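Local coordinates for 2-dehydropantoate 2-reductase (Bacillus subtilis, PDB 3EGO), which probably catalyses the NADPH-dependent reduction of 2-dehydropantoate (ketopantoate) to (R)-pantoate on the route to pantothenate, at residues K92-F97 against D153-L158; A207-M212 against R234-C239; G266-E271 against V280-L285. All coordinates share one frame; numbering follows the deposited sequence. Where two conformers were deposited one is given.

Interaction 1 of 3, residues K92-F97 against D153-L158; sequences KTNILF and DRLNIL
The guanidinium of R154 meets the side-chain amide of N94 at its edge, while an ordered water sits 3.8 Å above one of its faces, over the centre. The two flat groups are turned 65° against each other, so N94 presents its oxygen to the NE/NH2 edge and the groups do not stack. R154 NE donates to N94 OD1 at 2.6 Å; the bond lies in the carbonyl plane on a lone pair, with OD1 tilted 18° out of the guanidinium plane. R154 NH2 adds a weak second bond to the same oxygen. A bend at chi3 (76°) folds the arginine chain back to bring NE there. The other end of the amide is held as well: N94 ND2 donates to the water at 2.9 Å, and the water in turn donates to R154 O. With both ends engaged, the rotation of the amide is defined. Methyl CD2 of L155 packs 3.8 Å from N94 ND2, and L158 CD1 lies slightly farther off. In the Rossmann-type domain, N94 opens strand 94-97, which pairs with strands 70-73 and 116-128. Segment 153-158, part of the loop between strands 142-146 and 168-170, lies against the sheet, where R154 also touches S116 and Y118.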
ATOM      1  N   LYS A  92      11.351 -29.848  31.647  1.00 47.50           N
ATOM      2  CA  LYS A  92      11.988 -28.558  31.592  1.00 45.01           C
ATOM      3  C   LYS A  92      13.279 -28.748  30.812  1.00 43.77           C
ATOM      4  O   LYS A  92      13.913 -29.801  30.908  1.00 40.68           O
ATOM      5  CB  LYS A  92      12.259 -28.014  33.002  1.00 47.81           C
ATOM      6  CG  LYS A  92      13.566 -28.484  33.625  1.00 47.16           C
ATOM      7  N   THR A  93      13.646 -27.749  30.008  1.00 41.05           N
ATOM      8  CA  THR A  93      14.919 -27.807  29.302  1.00 39.00           C
ATOM      9  C   THR A  93      15.320 -26.416  28.848  1.00 36.29           C
ATOM     10  O   THR A  93      14.734 -25.412  29.284  1.00 37.43           O
ATOM     11  CB  THR A  93      14.877 -28.784  28.103  1.00 41.05           C
ATOM     12  OG1 THR A  93      16.195 -28.947  27.567  1.00 39.55           O
ATOM     13  CG2 THR A  93      13.921 -28.268  27.007  1.00 39.83           C
ATOM     14  N   ASN A  94      16.336 -26.362  27.999  1.00 31.95           N
ATOM     15  CA  ASN A  94      16.805 -25.111  27.413  1.00 30.28           C
ATOM     16  C   ASN A  94      16.042 -24.908  26.108  1.00 30.75           C
ATOM     17  O   ASN A  94      15.956 -25.841  25.314  1.00 29.12           O
ATOM     18  CB  ASN A  94      18.291 -25.232  27.088  1.00 29.07           C
ATOM     19  CG  ASN A  94      19.142 -25.585  28.319  1.00 31.66           C
ATOM     20  OD1 ASN A  94      18.942 -25.013  29.385  1.00 34.34           O
ATOM     21  ND2 ASN A  94      20.107 -26.511  28.158  1.00 29.29           N
ATOM     22  N   ILE A  95      15.517 -23.704  25.892  1.00 31.03           N
ATOM     23  CA  ILE A  95      14.865 -23.374  24.629  1.00 30.45           C
ATOM     24  C   ILE A  95      15.483 -22.118  24.134  1.00 29.65           C
ATOM     25  O   ILE A  95      15.502 -21.117  24.863  1.00 27.87           O
ATOM     26  CB  ILE A  95      13.387 -23.049  24.787  1.00 30.29           C
ATOM     27  CG1 ILE A  95      12.706 -24.020  25.742  1.00 30.20           C
ATOM     28  CG2 ILE A  95      12.688 -23.053  23.392  1.00 26.19           C
ATOM     29  CD1 ILE A  95      12.546 -25.413  25.229  1.00 35.54           C
ATOM     30  N   LEU A  96      15.987 -22.161  22.893  1.00 27.22           N
ATOM     31  CA  LEU A  96      16.543 -20.970  22.247  1.00 22.45           C
ATOM     32  C   LEU A  96      15.601 -20.473  21.154  1.00 26.53           C
ATOM     33  O   LEU A  96      15.405 -21.161  20.189  1.00 22.41           O
ATOM     34  CB  LEU A  96      17.926 -21.259  21.633  1.00 23.29           C
ATOM     35  CG  LEU A  96      18.604 -20.118  20.862  1.00 24.84           C
ATOM     36  CD1 LEU A  96      18.780 -18.871  21.749  1.00 19.69           C
ATOM     37  CD2 LEU A  96      19.983 -20.587  20.257  1.00 26.31           C
ATOM     38  N   PHE A  97      14.999 -19.290  21.315  1.00 27.04           N
ATOM     39  CA  PHE A  97      14.094 -18.743  20.281  1.00 26.15           C
ATOM     40  C   PHE A  97      14.832 -17.901  19.263  1.00 25.42           C
ATOM     41  O   PHE A  97      15.491 -16.933  19.634  1.00 23.73           O
ATOM     42  CB  PHE A  97      13.019 -17.883  20.953  1.00 26.28           C
ATOM     43  CG  PHE A  97      12.032 -18.675  21.718  1.00 27.65           C
ATOM     44  CD1 PHE A  97      10.888 -19.157  21.091  1.00 31.74           C
ATOM     45  CD2 PHE A  97      12.244 -18.976  23.065  1.00 36.17           C
ATOM     46  CE1 PHE A  97       9.955 -19.930  21.795  1.00 31.41           C
ATOM     47  CE2 PHE A  97      11.322 -19.733  23.787  1.00 33.92           C
ATOM     48  CZ  PHE A  97      10.176 -20.225  23.152  1.00 37.13           C
ATOM     49  N   ASP A 153      25.604 -20.222  31.288  1.00 30.14           N
ATOM     50  CA  ASP A 153      26.596 -21.299  31.259  1.00 34.56           C
ATOM     51  C   ASP A 153      25.971 -22.607  30.805  1.00 31.69           C
ATOM     52  O   ASP A 153      26.651 -23.450  30.251  1.00 31.66           O
ATOM     53  CB  ASP A 153      27.293 -21.452  32.616  1.00 35.16           C
ATOM     54  CG  ASP A 153      28.309 -20.350  32.869  1.00 43.80           C
ATOM     55  OD1 ASP A 153      28.739 -19.646  31.900  1.00 42.06           O
ATOM     56  OD2 ASP A 153      28.688 -20.210  34.049  1.00 52.12           O
ATOM     57  N   ARG A 154      24.665 -22.756  31.008  1.00 31.91           N
ATOM     58  CA  ARG A 154      23.963 -23.954  30.533  1.00 34.19           C
ATOM     59  C   ARG A 154      24.231 -24.308  29.064  1.00 33.12           C
ATOM     60  O   ARG A 154      24.196 -25.478  28.696  1.00 34.78           O
ATOM     61  CB  ARG A 154      22.446 -23.859  30.795  1.00 34.20           C
ATOM     62  CG  ARG A 154      22.044 -24.270  32.198  1.00 33.18           C
ATOM     63  CD  ARG A 154      20.545 -24.149  32.455  1.00 36.31           C
ATOM     64  NE  ARG A 154      19.729 -25.212  31.864  1.00 40.29           N
ATOM     65  CZ  ARG A 154      19.608 -26.445  32.358  1.00 47.99           C
ATOM     66  NH1 ARG A 154      20.301 -26.817  33.433  1.00 45.63           N
ATOM     67  NH2 ARG A 154      18.807 -27.323  31.759  1.00 50.82           N
ATOM     68  N   LEU A 155      24.521 -23.314  28.231  1.00 32.57           N
ATOM     69  CA  LEU A 155      24.782 -23.606  26.819  1.00 35.51           C
ATOM     70  C   LEU A 155      26.253 -23.753  26.435  1.00 35.35           C
ATOM     71  O   LEU A 155      26.560 -23.891  25.245  1.00 34.77           O
ATOM     72  CB  LEU A 155      24.113 -22.584  25.917  1.00 31.75           C
ATOM     73  CG  LEU A 155      22.607 -22.422  26.120  1.00 32.22           C
ATOM     74  CD1 LEU A 155      22.046 -21.509  25.069  1.00 27.51           C
ATOM     75  CD2 LEU A 155      21.842 -23.771  26.170  1.00 30.03           C
ATOM     76  N   ASN A 156      27.145 -23.745  27.437  1.00 35.84           N
ATOM     77  CA  ASN A 156      28.603 -23.769  27.228  1.00 34.66           C
ATOM     78  C   ASN A 156      29.077 -24.996  26.495  1.00 33.29           C
ATOM     79  O   ASN A 156      29.849 -24.889  25.542  1.00 36.18           O
ATOM     80  CB  ASN A 156      29.371 -23.743  28.578  1.00 37.25           C
ATOM     81  CG  ASN A 156      29.436 -22.356  29.220  1.00 43.04           C
ATOM     82  OD1 ASN A 156      29.059 -21.344  28.615  1.00 44.71           O
ATOM     83  ND2 ASN A 156      29.938 -22.309  30.468  1.00 48.56           N
ATOM     84  N   ILE A 157      28.643 -26.164  26.951  1.00 33.01           N
ATOM     85  CA  ILE A 157      29.112 -27.402  26.357  1.00 34.28           C
ATOM     86  C   ILE A 157      28.470 -27.510  24.998  1.00 33.51           C
ATOM     87  O   ILE A 157      29.155 -27.800  24.011  1.00 34.94           O
ATOM     88  CB  ILE A 157      28.850 -28.646  27.259  1.00 33.95           C
ATOM     89  CG1 ILE A 157      29.695 -28.562  28.530  1.00 37.85           C
ATOM     90  CG2 ILE A 157      29.211 -29.926  26.539  1.00 34.01           C
ATOM     91  CD1 ILE A 157      29.303 -29.604  29.591  1.00 39.63           C
ATOM     92  N   LEU A 158      27.174 -27.195  24.927  1.00 34.46           N
ATOM     93  CA  LEU A 158      26.457 -27.297  23.655  1.00 30.80           C
ATOM     94  C   LEU A 158      27.186 -26.504  22.575  1.00 28.54           C
ATOM     95  O   LEU A 158      27.420 -27.025  21.502  1.00 31.59           O
ATOM     96  CB  LEU A 158      24.995 -26.849  23.783  1.00 30.09           C
ATOM     97  CG  LEU A 158      24.049 -27.856  24.451  1.00 32.97           C
ATOM     98  CD1 LEU A 158      22.893 -27.138  25.122  1.00 29.76           C
ATOM     99  CD2 LEU A 158      23.570 -28.905  23.414  1.00 34.98           C
TER
HETATM  100  O   HOH W   1      22.349 -27.358  29.835  1.00 36.54           O

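Interaction 2 of 3, residues A207-M212 against R234-C239; sequences AYLAFM and RVQAVC
Helices 206-223 and 228-241 of the all-helical C-terminal domain approach each other here through M212, which reaches V235 and C239. The segment axes come no closer than 12.3 Å, so the gap is bridged by side chains, chiefly the long M212, and not by backbone packing. M212 has CG anti to the backbone N (chi1 -156°) and an extended chi2, and turns only at chi3, so that SD and CE both arrive at the facing helix. SD lies 4.0 Å from V235 CG1, and CE lies 4.1 Å from C239 SG; the sulfur and the methyl each touch both partners, in purely apolar packing. The methionine and valine side chains run past one another in opposite directions. Beside this group, L209 CD1 approaches the end of the Q236 side chain, the two side chains crossing at about a right angle.

The helical domain belongs to the 6-phosphogluconate dehydrogenase C-terminal-like group, and these two helices run at 135° to each other in these segments. Helix 174-195 adds L191 against M212 and I188 against C239, while L203 of the short helix 201-204 touches L209, Q236 and C239. The C239 side chain is about 5 Å from that of N199, a probable substrate ligand by analogy with related enzymes. On helix 206-223, F211 instead stacks on F284 of the second subunit.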
ATOM      1  N   ALA A 207      11.765  11.764  -0.755  1.00 35.14           N
ATOM      2  CA  ALA A 207      10.545  11.583   0.080  1.00 34.28           C
ATOM      3  C   ALA A 207      10.478  10.235   0.783  1.00 30.26           C
ATOM      4  O   ALA A 207      10.004  10.147   1.920  1.00 30.22           O
ATOM      5  CB  ALA A 207       9.231  11.830  -0.728  1.00 32.86           C
ATOM      6  N   TYR A 208      10.993   9.201   0.137  1.00 31.92           N
ATOM      7  CA  TYR A 208      10.954   7.863   0.733  1.00 32.86           C
ATOM      8  C   TYR A 208      11.888   7.803   1.921  1.00 33.13           C
ATOM      9  O   TYR A 208      11.566   7.209   2.931  1.00 30.94           O
ATOM     10  CB  TYR A 208      11.342   6.787  -0.275  1.00 32.16           C
ATOM     11  CG  TYR A 208      10.381   6.632  -1.436  1.00 33.01           C
ATOM     12  CD1 TYR A 208       9.146   7.292  -1.440  1.00 31.96           C
ATOM     13  CD2 TYR A 208      10.690   5.819  -2.508  1.00 35.17           C
ATOM     14  CE1 TYR A 208       8.251   7.165  -2.516  1.00 35.86           C
ATOM     15  CE2 TYR A 208       9.796   5.664  -3.588  1.00 37.65           C
ATOM     16  CZ  TYR A 208       8.578   6.344  -3.579  1.00 37.57           C
ATOM     17  OH  TYR A 208       7.693   6.206  -4.632  1.00 37.33           O
ATOM     18  N   LEU A 209      13.048   8.450   1.800  1.00 35.75           N
ATOM     19  CA  LEU A 209      14.014   8.518   2.898  1.00 33.66           C
ATOM     20  C   LEU A 209      13.419   9.280   4.082  1.00 32.51           C
ATOM     21  O   LEU A 209      13.542   8.875   5.252  1.00 30.84           O
ATOM     22  CB  LEU A 209      15.310   9.196   2.388  1.00 36.72           C
ATOM     23  CG  LEU A 209      16.508   9.447   3.319  1.00 37.88           C
ATOM     24  CD1 LEU A 209      17.270   8.183   3.669  1.00 41.52           C
ATOM     25  CD2 LEU A 209      17.428  10.426   2.617  1.00 42.24           C
ATOM     26  N   ALA A 210      12.787  10.412   3.775  1.00 32.68           N
ATOM     27  CA  ALA A 210      12.087  11.220   4.771  1.00 32.49           C
ATOM     28  C   ALA A 210      10.939  10.446   5.431  1.00 31.64           C
ATOM     29  O   ALA A 210      10.737  10.519   6.655  1.00 28.70           O
ATOM     30  CB  ALA A 210      11.554  12.550   4.123  1.00 32.96           C
ATOM     31  N   PHE A 211      10.179   9.695   4.634  1.00 30.56           N
ATOM     32  CA  PHE A 211       9.155   8.856   5.254  1.00 27.60           C
ATOM     33  C   PHE A 211       9.761   7.769   6.149  1.00 26.94           C
ATOM     34  O   PHE A 211       9.310   7.554   7.272  1.00 26.20           O
ATOM     35  CB  PHE A 211       8.256   8.246   4.171  1.00 28.26           C
ATOM     36  CG  PHE A 211       6.971   7.683   4.700  1.00 30.54           C
ATOM     37  CD1 PHE A 211       5.771   8.398   4.568  1.00 25.85           C
ATOM     38  CD2 PHE A 211       6.950   6.444   5.310  1.00 26.71           C
ATOM     39  CE1 PHE A 211       4.572   7.869   5.073  1.00 27.86           C
ATOM     40  CE2 PHE A 211       5.745   5.883   5.795  1.00 33.16           C
ATOM     41  CZ  PHE A 211       4.551   6.610   5.687  1.00 28.37           C
ATOM     42  N   MET A 212      10.804   7.086   5.668  1.00 27.95           N
ATOM     43  CA  MET A 212      11.544   6.154   6.551  1.00 28.09           C
ATOM     44  C   MET A 212      11.997   6.793   7.875  1.00 27.68           C
ATOM     45  O   MET A 212      11.883   6.192   8.939  1.00 31.75           O
ATOM     46  CB  MET A 212      12.761   5.527   5.826  1.00 27.69           C
ATOM     47  CG  MET A 212      13.199   4.165   6.452  1.00 31.34           C
ATOM     48  SD  MET A 212      14.471   3.199   5.573  1.00 23.47           S
ATOM     49  CE  MET A 212      15.729   4.420   5.320  1.00 31.69           C
ATOM     50  N   ARG A 234      22.880   3.304  10.832  1.00 42.38           N
ATOM     51  CA  ARG A 234      22.853   1.854  10.626  1.00 43.34           C
ATOM     52  C   ARG A 234      21.735   1.430   9.685  1.00 41.08           C
ATOM     53  O   ARG A 234      21.971   0.744   8.682  1.00 40.91           O
ATOM     54  CB  ARG A 234      22.678   1.182  11.989  1.00 43.22           C
ATOM     55  CG  ARG A 234      22.687  -0.329  11.999  1.00 47.87           C
ATOM     56  CD  ARG A 234      22.632  -0.851  13.446  1.00 47.81           C
ATOM     57  NE  ARG A 234      21.832  -2.073  13.597  1.00 58.81           N
ATOM     58  CZ  ARG A 234      21.821  -3.097  12.736  1.00 64.61           C
ATOM     59  NH1 ARG A 234      22.579  -3.074  11.642  1.00 61.06           N
ATOM     60  NH2 ARG A 234      21.055  -4.164  12.972  1.00 61.87           N
ATOM     61  N   VAL A 235      20.517   1.861  10.000  1.00 41.23           N
ATOM     62  CA  VAL A 235      19.357   1.638   9.118  1.00 35.89           C
ATOM     63  C   VAL A 235      19.708   2.014   7.680  1.00 36.34           C
ATOM     64  O   VAL A 235      19.519   1.234   6.744  1.00 33.07           O
ATOM     65  CB  VAL A 235      18.109   2.447   9.623  1.00 35.97           C
ATOM     66  CG1 VAL A 235      16.954   2.406   8.607  1.00 35.41           C
ATOM     67  CG2 VAL A 235      17.630   1.957  11.009  1.00 35.19           C
ATOM     68  N   GLN A 236      20.231   3.218   7.492  1.00 36.90           N
ATOM     69  CA  GLN A 236      20.603   3.663   6.148  1.00 39.06           C
ATOM     70  C   GLN A 236      21.766   2.856   5.604  1.00 39.80           C
ATOM     71  O   GLN A 236      21.808   2.513   4.405  1.00 40.13           O
ATOM     72  CB  GLN A 236      20.972   5.136   6.161  1.00 38.00           C
ATOM     73  CG  GLN A 236      19.863   6.030   6.621  1.00 38.04           C
ATOM     74  CD  GLN A 236      20.366   7.430   6.890  1.00 45.40           C
ATOM     75  OE1 GLN A 236      20.572   7.815   8.049  1.00 49.49           O
ATOM     76  NE2 GLN A 236      20.607   8.188   5.821  1.00 41.51           N
ATOM     77  N   ALA A 237      22.709   2.564   6.493  1.00 42.61           N
ATOM     78  CA  ALA A 237      23.831   1.682   6.175  1.00 42.55           C
ATOM     79  C   ALA A 237      23.366   0.333   5.617  1.00 42.85           C
ATOM     80  O   ALA A 237      23.845  -0.078   4.552  1.00 41.89           O
ATOM     81  CB  ALA A 237      24.706   1.488   7.397  1.00 43.25           C
ATOM     82  N   VAL A 238      22.444  -0.349   6.323  1.00 42.13           N
ATOM     83  CA  VAL A 238      21.999  -1.694   5.912  1.00 42.28           C
ATOM     84  C   VAL A 238      21.181  -1.647   4.635  1.00 44.33           C
ATOM     85  O   VAL A 238      21.252  -2.555   3.790  1.00 42.97           O
ATOM     86  CB  VAL A 238      21.158  -2.387   6.975  1.00 42.27           C
ATOM     87  CG1 VAL A 238      20.525  -3.646   6.404  1.00 39.66           C
ATOM     88  CG2 VAL A 238      21.989  -2.700   8.211  1.00 43.77           C
ATOM     89  N   CYS A 239      20.403  -0.577   4.491  1.00 44.96           N
ATOM     90  CA  CYS A 239      19.745  -0.288   3.238  1.00 43.95           C
ATOM     91  C   CYS A 239      20.747  -0.287   2.098  1.00 45.15           C
ATOM     92  O   CYS A 239      20.486  -0.832   1.018  1.00 44.67           O
ATOM     93  CB  CYS A 239      19.134   1.100   3.304  1.00 45.28           C
ATOM     94  SG  CYS A 239      17.440   1.073   3.717  1.00 47.19           S
TER

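Interaction 3 of 3, residues G266-E271 against V280-L285; sequences GYLLKE and VHLEFL
L269 reaches from helix 261-274 to two consecutive residues of helix 280-291, L282 and E283. Its CB points toward the facing helix, and chi1 of -62° sets CG beside the backbone N, where CG comes 4.0 Å from E283 OE1. The branch then divides the work. CD1 runs closest to the carboxylate, 3.3 Å from E283 OE1. CD2 lies 3.8 Å from L282 CB and touches the same carboxylate oxygen. E283 gets there by a bend at chi2 (95°), which folds its carboxylate back across the leucine although its CB does not point at the other helix.

L268, one residue earlier, meets the other end of L282: L268 CD1 is 4.1 Å from L282 CD2, and L268 CB faces L282 CD1. L282 is thus touched by L269 at its CB and by L268 at its methyls. The two segments are inclined at 139°, with axes 9.9 Å apart at their closest, and the nearest pair of CA atoms belongs to L269 and E283.

These are the last two helices of the chain, a helical hairpin of the C-terminal domain joined by residues 275-279. Behind the leucines, L268 also packs on L182 and A186 of helix 174-195 and on L223 of helix 206-223. H281 and F284 serve the dimer: H281 NE2 hydrogen-bonds H281 NE2 of the second subunit, and F284 packs on L195 of that subunit.

Across the hairpin the contact is mostly apolar; the one polar atom that touches, E283 OE1, meets methyl groups of L269 and not a donor. Its cohesion probably comes mainly from van der Waals packing of the three leucines, and the charge of E283 contributes no bond between these segments.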
ATOM      1  N   GLY A 266       3.411  -5.160  14.775  1.00 28.31           N
ATOM      2  CA  GLY A 266       2.375  -5.374  15.792  1.00 32.53           C
ATOM      3  C   GLY A 266       2.950  -5.298  17.196  1.00 36.21           C
ATOM      4  O   GLY A 266       2.270  -4.898  18.172  1.00 35.43           O
ATOM      5  N   TYR A 267       4.213  -5.669  17.311  1.00 32.69           N
ATOM      6  CA  TYR A 267       4.885  -5.544  18.614  1.00 34.61           C
ATOM      7  C   TYR A 267       5.168  -4.082  19.013  1.00 33.90           C
ATOM      8  O   TYR A 267       4.955  -3.684  20.171  1.00 34.59           O
ATOM      9  CB  TYR A 267       6.160  -6.382  18.623  1.00 34.31           C
ATOM     10  CG  TYR A 267       7.106  -6.010  19.725  1.00 33.01           C
ATOM     11  CD1 TYR A 267       7.053  -6.648  20.952  1.00 42.60           C
ATOM     12  CD2 TYR A 267       8.071  -5.054  19.523  1.00 26.82           C
ATOM     13  CE1 TYR A 267       7.932  -6.321  21.972  1.00 36.74           C
ATOM     14  CE2 TYR A 267       8.961  -4.719  20.529  1.00 37.18           C
ATOM     15  CZ  TYR A 267       8.874  -5.349  21.754  1.00 35.28           C
ATOM     16  OH  TYR A 267       9.748  -5.023  22.785  1.00 38.83           O
ATOM     17  N   LEU A 268       5.676  -3.293  18.067  1.00 33.12           N
ATOM     18  CA  LEU A 268       5.846  -1.870  18.253  1.00 30.22           C
ATOM     19  C   LEU A 268       4.497  -1.203  18.597  1.00 33.26           C
ATOM     20  O   LEU A 268       4.430  -0.337  19.477  1.00 30.39           O
ATOM     21  CB  LEU A 268       6.439  -1.245  16.999  1.00 29.36           C
ATOM     22  CG  LEU A 268       7.924  -1.599  16.795  1.00 31.68           C
ATOM     23  CD1 LEU A 268       8.386  -1.273  15.401  1.00 24.00           C
ATOM     24  CD2 LEU A 268       8.806  -0.843  17.793  1.00 27.58           C
ATOM     25  N   LEU A 269       3.427  -1.623  17.929  1.00 29.98           N
ATOM     26  CA  LEU A 269       2.108  -1.011  18.201  1.00 30.78           C
ATOM     27  C   LEU A 269       1.672  -1.275  19.644  1.00 32.28           C
ATOM     28  O   LEU A 269       1.219  -0.353  20.325  1.00 33.37           O
ATOM     29  CB  LEU A 269       1.055  -1.481  17.206  1.00 28.56           C
ATOM     30  CG  LEU A 269       1.387  -1.077  15.744  1.00 30.04           C
ATOM     31  CD1 LEU A 269       0.267  -1.545  14.816  1.00 32.31           C
ATOM     32  CD2 LEU A 269       1.607   0.410  15.574  1.00 34.90           C
ATOM     33  N   LYS A 270       1.826  -2.514  20.100  1.00 30.23           N
ATOM     34  CA  LYS A 270       1.476  -2.883  21.474  1.00 35.35           C
ATOM     35  C   LYS A 270       2.295  -2.093  22.457  1.00 35.95           C
ATOM     36  O   LYS A 270       1.783  -1.630  23.475  1.00 34.76           O
ATOM     37  CB  LYS A 270       1.668  -4.374  21.709  1.00 38.41           C
ATOM     38  CG  LYS A 270       0.585  -5.199  21.034  1.00 46.36           C
ATOM     39  CD  LYS A 270       0.985  -6.643  20.898  1.00 48.64           C
ATOM     40  CE  LYS A 270      -0.253  -7.505  20.784  1.00 54.92           C
ATOM     41  NZ  LYS A 270       0.086  -8.946  20.949  1.00 59.10           N
ATOM     42  N   GLU A 271       3.569  -1.911  22.138  1.00 34.51           N
ATOM     43  CA  GLU A 271       4.453  -1.126  23.002  1.00 36.21           C
ATOM     44  C   GLU A 271       4.171   0.379  23.014  1.00 35.43           C
ATOM     45  O   GLU A 271       4.294   1.023  24.071  1.00 35.78           O
ATOM     46  CB  GLU A 271       5.924  -1.407  22.660  1.00 33.36           C
ATOM     47  CG  GLU A 271       6.361  -2.785  23.074  1.00 38.78           C
ATOM     48  CD  GLU A 271       6.460  -2.891  24.579  1.00 41.41           C
ATOM     49  OE1 GLU A 271       7.018  -1.952  25.177  1.00 46.79           O
ATOM     50  OE2 GLU A 271       5.970  -3.888  25.142  1.00 42.70           O
ATOM     51  N   VAL A 280       1.536   6.766  14.507  1.00 31.14           N
ATOM     52  CA  VAL A 280       0.612   6.942  13.385  0.50 29.56           C
ATOM     53  C   VAL A 280       1.138   6.340  12.080  1.00 29.52           C
ATOM     54  O   VAL A 280       0.364   5.742  11.326  1.00 28.54           O
ATOM     55  CB  VAL A 280       0.220   8.413  13.147  0.50 31.27           C
ATOM     56  CG1 VAL A 280       1.391   9.211  12.657  0.50 27.33           C
ATOM     57  CG2 VAL A 280      -0.904   8.490  12.131  0.50 28.83           C
ATOM     58  N   HIS A 281       2.431   6.502  11.800  1.00 28.16           N
ATOM     59  CA  HIS A 281       2.980   5.940  10.565  1.00 29.03           C
ATOM     60  C   HIS A 281       3.046   4.433  10.655  1.00 29.65           C
ATOM     61  O   HIS A 281       2.630   3.739   9.737  1.00 28.00           O
ATOM     62  CB  HIS A 281       4.347   6.517  10.273  1.00 29.98           C
ATOM     63  CG  HIS A 281       4.327   7.995  10.085  1.00 29.26           C
ATOM     64  ND1 HIS A 281       4.392   8.879  11.137  1.00 32.79           N
ATOM     65  CD2 HIS A 281       4.197   8.741   8.966  1.00 31.27           C
ATOM     66  CE1 HIS A 281       4.337  10.116  10.666  1.00 29.21           C
ATOM     67  NE2 HIS A 281       4.205  10.058   9.353  1.00 32.80           N
ATOM     68  N   LEU A 282       3.583   3.913  11.753  1.00 27.41           N
ATOM     69  CA  LEU A 282       3.529   2.463  11.976  1.00 26.29           C
ATOM     70  C   LEU A 282       2.107   1.892  11.889  1.00 28.25           C
ATOM     71  O   LEU A 282       1.889   0.784  11.404  1.00 26.12           O
ATOM     72  CB  LEU A 282       4.168   2.122  13.338  1.00 27.64           C
ATOM     73  CG  LEU A 282       5.693   2.272  13.404  1.00 28.43           C
ATOM     74  CD1 LEU A 282       6.126   2.322  14.858  1.00 26.91           C
ATOM     75  CD2 LEU A 282       6.363   1.105  12.716  1.00 29.44           C
ATOM     76  N   GLU A 283       1.117   2.627  12.387  1.00 25.70           N
ATOM     77  CA  GLU A 283      -0.229   2.085  12.394  1.00 24.57           C
ATOM     78  C   GLU A 283      -0.756   2.024  10.951  1.00 22.07           C
ATOM     79  O   GLU A 283      -1.472   1.086  10.562  1.00 25.61           O
ATOM     80  CB  GLU A 283      -1.126   3.018  13.203  1.00 30.11           C
ATOM     81  CG  GLU A 283      -2.413   2.418  13.615  1.00 39.94           C
ATOM     82  CD  GLU A 283      -2.305   1.865  14.998  1.00 50.55           C
ATOM     83  OE1 GLU A 283      -2.189   0.636  15.106  1.00 53.69           O
ATOM     84  OE2 GLU A 283      -2.318   2.662  15.969  1.00 55.63           O
ATOM     85  N   PHE A 284      -0.438   3.026  10.158  1.00 23.78           N
ATOM     86  CA  PHE A 284      -0.943   3.062   8.776  1.00 22.40           C
ATOM     87  C   PHE A 284      -0.302   1.911   7.941  1.00 24.97           C
ATOM     88  O   PHE A 284      -0.951   1.235   7.129  1.00 25.07           O
ATOM     89  CB  PHE A 284      -0.625   4.410   8.103  1.00 24.88           C
ATOM     90  CG  PHE A 284      -1.216   4.514   6.701  1.00 25.84           C
ATOM     91  CD1 PHE A 284      -2.547   4.887   6.536  1.00 29.97           C
ATOM     92  CD2 PHE A 284      -0.479   4.142   5.590  1.00 34.27           C
ATOM     93  CE1 PHE A 284      -3.116   4.947   5.257  1.00 28.52           C
ATOM     94  CE2 PHE A 284      -1.025   4.183   4.316  1.00 30.19           C
ATOM     95  CZ  PHE A 284      -2.350   4.555   4.146  1.00 29.40           C
ATOM     96  N   LEU A 285       0.993   1.721   8.143  1.00 25.66           N
ATOM     97  CA  LEU A 285       1.714   0.646   7.479  1.00 26.97           C
ATOM     98  C   LEU A 285       1.146  -0.721   7.838  1.00 27.83           C
ATOM     99  O   LEU A 285       0.927  -1.553   6.969  1.00 27.53           O
ATOM    100  CB  LEU A 285       3.191   0.732   7.875  1.00 29.96           C
ATOM    101  CG  LEU A 285       3.957   1.938   7.327  1.00 28.79           C
ATOM    102  CD1 LEU A 285       5.391   2.062   7.959  1.00 31.02           C
ATOM    103  CD2 LEU A 285       4.077   1.839   5.815  1.00 29.24           C
TER

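Interaction 1 belongs to the nucleotide-binding domain, interactions 2 and 3 to the helical C-terminal domain on the opposite side of the chain's centre. The centre of interaction 1 is 37 Å from that of interaction 2 and 33 Å from that of interaction 3, and it lies away from the predicted sites. Interactions 2 and 3, with centres 18 Å apart, touch directly: F211 CZ of 207-212 packs 3.9 Å from H281 CD2 of 280-285, edge-to-face, and both reach the second subunit. Both lie near residues that probably bind the substrate. In interaction 2, the side chains of C239 and N189 are about 8 Å apart; in interaction 3, those of L268 and N185 are about 8 Å apart.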